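Local coordinates for phenylacetic acid degradation-related protein (Ralstonia eutropha JMP134, PDB 2PIM), which probably hydrolyses acyl-CoA thioesters, as a putative thioesterase of the PaaI type with a hot-dog fold, at the interface of chains A and B. Numbering follows the deposited sequence. Chains: chain A/B, Phenylacetic acid degradation-related protein.

The interface of chains A and B. Residues chain A 88-92; chain B 85-89.
Strand 84-92 of one subunit runs antiparallel to strand 84-92 of the other, with A:Asn89 facing B:Asn89 across the two-fold, so the two sheets join edge to edge. The backbone stitching is regular in the middle: A:Leu90 N donates to B:Leu88 O at 2.9 Å. B:Leu88 N returns a bond to A:Leu90 O at 3.0 Å, and both donors lie in the carbonyl plane. Further along, A:Phe92 N reaches B:Leu86 O at 3.1 Å, almost straight but from above the carbonyl plane, and a water bridges that same oxygen to A:Phe92 O.

On one face of the joined sheet, A:Asn89 and B:Asn87 pair their amides. Each has CG anti to its backbone N, and the side chains cross at about a right angle with their amide planes 35° apart. B:Asn87 ND2 gives to A:Asn89 OD1 at 2.9 Å from above the carbonyl plane. A:Asn89 ND2 gives to B:Asn87 OD1, also at 2.9 Å, on a lone pair. This twisted pair of hydrogen bonds holds both amides against rotation. B:Asn87 ND2 also makes a weak bond to A:Ser91 OG.

The opposite face is mostly apolar. A:Phe92, CG beside its backbone N (chi1 -56°), lies alongside B:Thr85, and the CD2-CE2 side of the ring does the touching. CE2 sits 3.9 Å from both B:Thr85 CG2, the methyl, and B:Leu88 CB, while CD2 passes close to the B:Thr85 carbonyl oxygen.

Repeated by the two-fold, this seam makes one continuous sheet across the two chains of the assembly, probably the biological dimer, since hot-dog thioesterases commonly pair in this way.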
loop_
_atom_site.group_PDB
_atom_site.type_symbol
_atom_site.label_atom_id
_atom_site.label_comp_id
_atom_site.label_asym_id
_atom_site.label_seq_id
_atom_site.Cartn_x
_atom_site.Cartn_y
_atom_site.Cartn_z
ATOM N N LEU A 88 0.097 5.392 7.960
ATOM C CA LEU A 88 0.096 5.961 6.620
ATOM C C LEU A 88 -1.376 6.090 6.168
ATOM O O LEU A 88 -2.084 5.122 6.146
ATOM C CB LEU A 88 0.841 5.028 5.672
ATOM C CG LEU A 88 1.027 5.373 4.189
ATOM C CD1 LEU A 88 1.754 6.678 3.981
ATOM C CD2 LEU A 88 1.782 4.257 3.523
ATOM N N ASN A 89 -1.836 7.302 5.893
ATOM C CA ASN A 89 -3.191 7.517 5.473
ATOM C C ASN A 89 -3.149 7.852 4.007
ATOM O O ASN A 89 -2.454 8.788 3.613
ATOM C CB ASN A 89 -3.871 8.650 6.269
ATOM C CG ASN A 89 -5.345 8.838 5.868
ATOM O OD1 ASN A 89 -5.651 9.660 5.023
ATOM N ND2 ASN A 89 -6.239 8.058 6.457
ATOM N N LEU A 90 -3.906 7.105 3.215
ATOM C CA LEU A 90 -3.880 7.191 1.765
ATOM C C LEU A 90 -5.223 7.666 1.264
ATOM O O LEU A 90 -6.226 7.184 1.716
ATOM C CB LEU A 90 -3.659 5.801 1.159
ATOM C CG LEU A 90 -2.380 5.114 1.599
ATOM C CD1 LEU A 90 -2.392 3.670 1.070
ATOM C CD2 LEU A 90 -1.126 5.869 1.168
ATOM N N SER A 91 -5.207 8.626 0.343
ATOM C CA SER A 91 -6.387 9.146 -0.286
ATOM C C SER A 91 -6.170 8.907 -1.756
ATOM O O SER A 91 -5.098 9.245 -2.310
ATOM C CB SER A 91 -6.576 10.661 -0.013
ATOM O OG SER A 91 -6.691 10.944 1.369
ATOM N N PHE A 92 -7.207 8.356 -2.374
ATOM C CA PHE A 92 -7.211 7.962 -3.762
ATOM C C PHE A 92 -8.151 8.896 -4.488
ATOM O O PHE A 92 -9.327 8.912 -4.200
ATOM C CB PHE A 92 -7.705 6.509 -3.910
ATOM C CG PHE A 92 -6.908 5.531 -3.098
ATOM C CD1 PHE A 92 -5.561 5.358 -3.354
ATOM C CD2 PHE A 92 -7.488 4.813 -2.060
ATOM C CE1 PHE A 92 -4.797 4.503 -2.594
ATOM C CE2 PHE A 92 -6.719 3.923 -1.302
ATOM C CZ PHE A 92 -5.370 3.785 -1.566
ATOM N N THR B 85 -12.439 2.409 -3.430
ATOM C CA THR B 85 -11.886 2.860 -2.151
ATOM C C THR B 85 -11.417 4.325 -2.173
ATOM O O THR B 85 -10.611 4.707 -3.006
ATOM C CB THR B 85 -10.715 1.962 -1.728
ATOM O OG1 THR B 85 -11.168 0.600 -1.623
ATOM C CG2 THR B 85 -10.166 2.370 -0.397
ATOM N N LEU B 86 -11.895 5.130 -1.225
ATOM C CA LEU B 86 -11.670 6.564 -1.206
ATOM C C LEU B 86 -10.518 6.900 -0.296
ATOM O O LEU B 86 -9.708 7.766 -0.609
ATOM C CB LEU B 86 -12.906 7.291 -0.706
ATOM C CG LEU B 86 -14.177 7.065 -1.501
ATOM C CD1 LEU B 86 -15.308 7.896 -0.907
ATOM C CD2 LEU B 86 -14.026 7.414 -2.987
ATOM N N ASN B 87 -10.461 6.228 0.842
ATOM C CA ASN B 87 -9.421 6.432 1.831
ATOM C C ASN B 87 -9.102 5.073 2.404
ATOM O O ASN B 87 -10.015 4.219 2.502
ATOM C CB ASN B 87 -9.920 7.372 2.971
ATOM C CG ASN B 87 -8.794 7.793 3.952
ATOM O OD1 ASN B 87 -8.629 7.187 5.021
ATOM N ND2 ASN B 87 -8.065 8.903 3.608
ATOM N N LEU B 88 -7.820 4.873 2.748
ATOM C CA LEU B 88 -7.350 3.679 3.437
ATOM C C LEU B 88 -6.311 4.127 4.490
ATOM O O LEU B 88 -5.343 4.750 4.152
ATOM C CB LEU B 88 -6.688 2.742 2.434
ATOM C CG LEU B 88 -6.112 1.386 2.862
ATOM C CD1 LEU B 88 -7.146 0.488 3.496
ATOM C CD2 LEU B 88 -5.519 0.710 1.658
ATOM N N ASN B 89 -6.572 3.873 5.764
ATOM C CA ASN B 89 -5.668 4.258 6.810
ATOM C C ASN B 89 -5.016 2.999 7.313
ATOM O O ASN B 89 -5.712 2.065 7.708
ATOM C CB ASN B 89 -6.392 4.990 7.960
ATOM C CG ASN B 89 -5.415 5.464 9.052
ATOM O OD1 ASN B 89 -5.207 4.770 10.031
ATOM N ND2 ASN B 89 -4.810 6.626 8.861
HETATM O O HOH W 1 -11.176 10.141 -2.357
#